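Local coordinates for protein 3-hydroxyisobutyrate dehydrogenase (Thermus thermophilus, PDB 2CVZ) that probably oxidises 3-hydroxyisobutyrate with NADP+ as the electron acceptor, a step of valine catabolism, at residues H162-V174 against L231-L243. Numbering follows the deposited sequence.
With NDP (NADPH dihydro-nicotinamide-adenine-dinucleotide phosphate), chain G.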
# COMPACT_ATOMS: atom_id res chain seq x y z
N HIS C 162 6.03 -19.36 17.88
CA HIS C 162 5.76 -17.93 17.92
C HIS C 162 5.69 -17.36 16.51
O HIS C 162 4.90 -16.46 16.23
CB HIS C 162 6.86 -17.19 18.69
CG HIS C 162 6.86 -17.47 20.17
ND1 HIS C 162 5.71 -17.44 20.92
CD2 HIS C 162 7.87 -17.74 21.02
CE1 HIS C 162 6.01 -17.69 22.19
NE2 HIS C 162 7.31 -17.87 22.28
N ALA C 163 6.53 -17.89 15.62
CA ALA C 163 6.56 -17.43 14.24
C ALA C 163 5.25 -17.74 13.52
O ALA C 163 4.68 -16.87 12.85
CB ALA C 163 7.72 -18.07 13.50
N VAL C 164 4.77 -18.97 13.66
CA VAL C 164 3.52 -19.35 13.02
C VAL C 164 2.36 -18.55 13.60
O VAL C 164 1.44 -18.16 12.87
CB VAL C 164 3.23 -20.86 13.20
CG1 VAL C 164 1.85 -21.21 12.67
CG2 VAL C 164 4.29 -21.68 12.48
N LYS C 165 2.40 -18.29 14.90
CA LYS C 165 1.35 -17.52 15.55
C LYS C 165 1.31 -16.11 14.99
O LYS C 165 0.24 -15.59 14.68
CB LYS C 165 1.58 -17.47 17.07
CG LYS C 165 0.62 -16.54 17.82
CD LYS C 165 -0.85 -16.91 17.62
CE LYS C 165 -1.77 -15.96 18.38
NZ LYS C 165 -3.22 -16.21 18.10
N ALA C 166 2.48 -15.50 14.84
CA ALA C 166 2.56 -14.14 14.32
C ALA C 166 1.99 -14.06 12.91
O ALA C 166 1.24 -13.14 12.59
CB ALA C 166 4.02 -13.66 14.33
N ILE C 167 2.35 -15.02 12.06
CA ILE C 167 1.85 -15.02 10.70
C ILE C 167 0.34 -15.25 10.70
O ILE C 167 -0.39 -14.62 9.94
CB ILE C 167 2.56 -16.08 9.84
CG1 ILE C 167 4.02 -15.68 9.63
CG2 ILE C 167 1.87 -16.23 8.49
CD1 ILE C 167 4.19 -14.29 9.01
N ASN C 168 -0.13 -16.15 11.56
CA ASN C 168 -1.56 -16.41 11.64
C ASN C 168 -2.32 -15.12 11.96
O ASN C 168 -3.33 -14.81 11.33
CB ASN C 168 -1.87 -17.45 12.72
CG ASN C 168 -3.36 -17.57 13.00
OD1 ASN C 168 -4.11 -18.15 12.21
ND2 ASN C 168 -3.80 -16.99 14.11
N ASN C 169 -1.83 -14.38 12.94
CA ASN C 169 -2.50 -13.13 13.31
C ASN C 169 -2.36 -12.06 12.24
O ASN C 169 -3.20 -11.18 12.13
CB ASN C 169 -1.99 -12.64 14.67
CG ASN C 169 -2.72 -13.30 15.83
OD1 ASN C 169 -3.04 -14.50 15.77
ND2 ASN C 169 -2.98 -12.54 16.88
N ALA C 170 -1.30 -12.14 11.45
CA ALA C 170 -1.13 -11.18 10.37
C ALA C 170 -2.22 -11.48 9.33
O ALA C 170 -2.80 -10.57 8.75
CB ALA C 170 0.25 -11.31 9.74
N LEU C 171 -2.50 -12.76 9.10
CA LEU C 171 -3.53 -13.12 8.14
C LEU C 171 -4.90 -12.68 8.66
O LEU C 171 -5.72 -12.16 7.90
CB LEU C 171 -3.52 -14.62 7.87
CG LEU C 171 -2.25 -15.18 7.23
CD1 LEU C 171 -2.50 -16.62 6.81
CD2 LEU C 171 -1.85 -14.34 6.03
N LEU C 172 -5.14 -12.89 9.95
CA LEU C 172 -6.41 -12.47 10.55
C LEU C 172 -6.57 -10.96 10.35
O LEU C 172 -7.63 -10.49 9.94
CB LEU C 172 -6.43 -12.82 12.04
CG LEU C 172 -7.57 -12.33 12.95
CD1 LEU C 172 -7.34 -10.88 13.32
CD2 LEU C 172 -8.92 -12.51 12.25
N ALA C 173 -5.50 -10.22 10.63
CA ALA C 173 -5.52 -8.76 10.49
C ALA C 173 -5.90 -8.33 9.07
O ALA C 173 -6.78 -7.48 8.88
CB ALA C 173 -4.16 -8.18 10.87
N VAL C 174 -5.24 -8.91 8.08
CA VAL C 174 -5.54 -8.58 6.70
C VAL C 174 -6.97 -8.95 6.33
O VAL C 174 -7.70 -8.16 5.73
CB VAL C 174 -4.58 -9.31 5.74
CG1 VAL C 174 -5.09 -9.20 4.31
CG2 VAL C 174 -3.19 -8.71 5.84
N LEU C 231 -2.29 -5.46 21.47
CA LEU C 231 -1.63 -6.75 21.37
C LEU C 231 -1.58 -7.23 19.92
O LEU C 231 -0.60 -7.83 19.50
CB LEU C 231 -2.36 -7.78 22.24
CG LEU C 231 -2.24 -7.56 23.75
CD1 LEU C 231 -3.10 -8.58 24.50
CD2 LEU C 231 -0.78 -7.68 24.17
N LEU C 232 -2.64 -6.96 19.16
CA LEU C 232 -2.65 -7.37 17.76
C LEU C 232 -1.57 -6.61 17.01
O LEU C 232 -0.90 -7.17 16.14
CB LEU C 232 -4.01 -7.12 17.11
CG LEU C 232 -4.09 -7.51 15.63
CD1 LEU C 232 -3.67 -8.97 15.45
CD2 LEU C 232 -5.49 -7.30 15.10
N VAL C 233 -1.38 -5.34 17.34
CA VAL C 233 -0.35 -4.56 16.67
C VAL C 233 1.01 -5.16 17.06
O VAL C 233 1.90 -5.28 16.22
CB VAL C 233 -0.41 -3.07 17.08
CG1 VAL C 233 0.79 -2.32 16.51
CG2 VAL C 233 -1.70 -2.46 16.55
N LYS C 234 1.14 -5.55 18.32
CA LYS C 234 2.39 -6.15 18.79
C LYS C 234 2.66 -7.42 17.98
O LYS C 234 3.79 -7.68 17.57
CB LYS C 234 2.29 -6.47 20.29
CG LYS C 234 3.43 -7.32 20.85
CD LYS C 234 3.12 -8.81 20.80
CE LYS C 234 1.95 -9.18 21.72
NZ LYS C 234 1.65 -10.64 21.68
N ASP C 235 1.61 -8.21 17.75
CA ASP C 235 1.74 -9.45 16.97
C ASP C 235 2.17 -9.13 15.54
O ASP C 235 3.04 -9.81 14.99
CB ASP C 235 0.42 -10.22 16.92
CG ASP C 235 -0.00 -10.74 18.28
OD1 ASP C 235 0.88 -11.02 19.11
OD2 ASP C 235 -1.22 -10.89 18.50
N LEU C 236 1.55 -8.12 14.94
CA LEU C 236 1.91 -7.73 13.58
C LEU C 236 3.38 -7.32 13.56
O LEU C 236 4.08 -7.55 12.58
CB LEU C 236 1.01 -6.58 13.11
CG LEU C 236 -0.43 -6.99 12.78
CD1 LEU C 236 -1.32 -5.77 12.61
CD2 LEU C 236 -0.44 -7.83 11.52
N GLY C 237 3.84 -6.73 14.66
CA GLY C 237 5.23 -6.32 14.75
C GLY C 237 6.13 -7.54 14.69
O GLY C 237 7.18 -7.52 14.04
N ILE C 238 5.72 -8.61 15.36
CA ILE C 238 6.49 -9.85 15.37
C ILE C 238 6.44 -10.47 13.98
O ILE C 238 7.42 -11.04 13.50
CB ILE C 238 5.92 -10.85 16.41
CG1 ILE C 238 6.02 -10.25 17.81
CG2 ILE C 238 6.68 -12.17 16.34
CD1 ILE C 238 5.36 -11.09 18.90
N ALA C 239 5.28 -10.36 13.32
CA ALA C 239 5.13 -10.90 11.98
C ALA C 239 6.08 -10.20 11.00
O ALA C 239 6.62 -10.84 10.09
CB ALA C 239 3.69 -10.74 11.51
N MSE C 240 6.29 -8.90 11.19
CA MSE C 240 7.20 -8.16 10.33
C MSE C 240 8.62 -8.71 10.51
O MSE C 240 9.42 -8.72 9.58
CB MSE C 240 7.18 -6.66 10.67
CG MSE C 240 5.81 -5.98 10.51
SE MSE C 240 5.01 -6.23 8.76
CE MSE C 240 3.83 -7.71 9.20
N GLY C 241 8.92 -9.15 11.73
CA GLY C 241 10.23 -9.71 12.01
C GLY C 241 10.40 -11.03 11.29
O GLY C 241 11.50 -11.39 10.87
N VAL C 242 9.30 -11.76 11.13
CA VAL C 242 9.34 -13.03 10.43
C VAL C 242 9.57 -12.77 8.94
O VAL C 242 10.31 -13.50 8.28
CB VAL C 242 8.03 -13.82 10.62
CG1 VAL C 242 8.05 -15.10 9.80
CG2 VAL C 242 7.84 -14.13 12.11
N LEU C 243 8.94 -11.72 8.42
CA LEU C 243 9.10 -11.36 7.01
C LEU C 243 10.52 -10.85 6.75
O LEU C 243 11.02 -10.95 5.63
CB LEU C 243 8.10 -10.27 6.62
CG LEU C 243 6.62 -10.61 6.71
CD1 LEU C 243 5.79 -9.37 6.40
CD2 LEU C 243 6.28 -11.74 5.75
PA NDP G . -4.46 -9.56 29.21
O1A NDP G . -5.84 -9.87 29.47
O2A NDP G . -3.96 -8.16 28.96
O5B NDP G . -3.61 -10.22 30.44
C5B NDP G . -2.19 -10.04 30.50
C4B NDP G . -1.79 -10.80 31.76
O4B NDP G . -0.36 -10.61 31.90
C3B NDP G . -2.43 -10.37 33.05
O3B NDP G . -2.64 -11.54 33.88
C2B NDP G . -1.44 -9.47 33.69
O2B NDP G . -1.54 -9.24 35.09
C1B NDP G . -0.16 -10.08 33.21
N9A NDP G . 0.97 -9.11 33.21
C8A NDP G . 1.11 -7.92 32.46
N7A NDP G . 2.26 -7.33 32.73
C5A NDP G . 2.88 -8.11 33.67
C6A NDP G . 4.12 -8.02 34.35
N6A NDP G . 4.94 -7.00 34.13
N1A NDP G . 4.45 -8.99 35.24
C2A NDP G . 3.61 -10.02 35.47
N3A NDP G . 2.42 -10.20 34.87
C4A NDP G . 2.12 -9.19 33.97
O3 NDP G . -3.91 -10.43 28.02
PN NDP G . -4.48 -11.57 27.06
O1N NDP G . -5.59 -10.98 26.31
O2N NDP G . -4.70 -12.74 27.98
O5D NDP G . -3.17 -11.90 26.19
C5D NDP G . -1.98 -12.51 26.78
C4D NDP G . -1.16 -13.13 25.61
O4D NDP G . -2.04 -13.98 24.87
C3D NDP G . -0.69 -12.07 24.60
O3D NDP G . 0.63 -12.40 24.15
C2D NDP G . -1.74 -12.09 23.52
O2D NDP G . -1.21 -11.51 22.34
C1D NDP G . -1.97 -13.66 23.48
N1N NDP G . -3.27 -14.08 22.87
C2N NDP G . -4.44 -13.34 23.18
C3N NDP G . -5.68 -13.80 22.58
C7N NDP G . -6.94 -13.10 22.85
O7N NDP G . -7.96 -13.22 22.14
N7N NDP G . -7.04 -12.29 23.92
C4N NDP G . -5.65 -14.92 21.74
C5N NDP G . -4.51 -15.62 21.45
C6N NDP G . -3.32 -15.20 22.02
P2B NDP G . -2.54 -8.26 35.75
O1X NDP G . -1.87 -7.91 37.02
O2X NDP G . -3.84 -8.97 35.94
O3X NDP G . -2.73 -7.04 34.86
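In the all-helical domain that follows the Rossmann-type cofactor domain of this beta-hydroxyacid dehydrogenase, helix 229-243 crosses the long helix 160-188 beside the nicotinamide end of NADPH, and A166 and A239 meet at the crossing. The axes of the two segments approach to 8.0 Å, with a crossing angle of -116°, an approach that small residues permit: the CB of A239 rests against the backbone O of A166 (3.6 Å), while the CB of A166 lies against CG2 of I238. Larger side chains fill the flanks. Toward the end of the segment at A173, one methyl of L236, CD2, fits between turns of the other helix, 3.6 Å from CA of A170 and near CB of A173. On the A163 side V242 spreads its two branches, CG1 to CD1 of I167 and CG2 to A163.

Toward the cofactor the contact becomes polar. N169 and D235 sit with amide and carboxylate planes almost perpendicular, ND2 of N169 2.9 Å from OD2 of D235. On its other side the N169 amide offers OD1 to two donors, NZ of K165 at 2.9 Å and ND2 of N168, which limits its rotation. K165, with CG anti to the backbone N (chi1 173°) and a bend at chi2, brings NZ to 3.6 Å from C5N of the nicotinamide. K234, bent twice, forms a salt bridge from NZ to OD1 of D235. The same NZ of K234 lies 3.1 Å from O2D of the nicotinamide ribose and is shared among O2D, O3D and S91 O as well.

D235, itself a pocket residue, probably helps position the K234 amine beside the ribose hydroxyls. K234 bonds the ribose from one helix and K165 lies beside the nicotinamide from the other, so the crossing places both lysines at that end of the coenzyme.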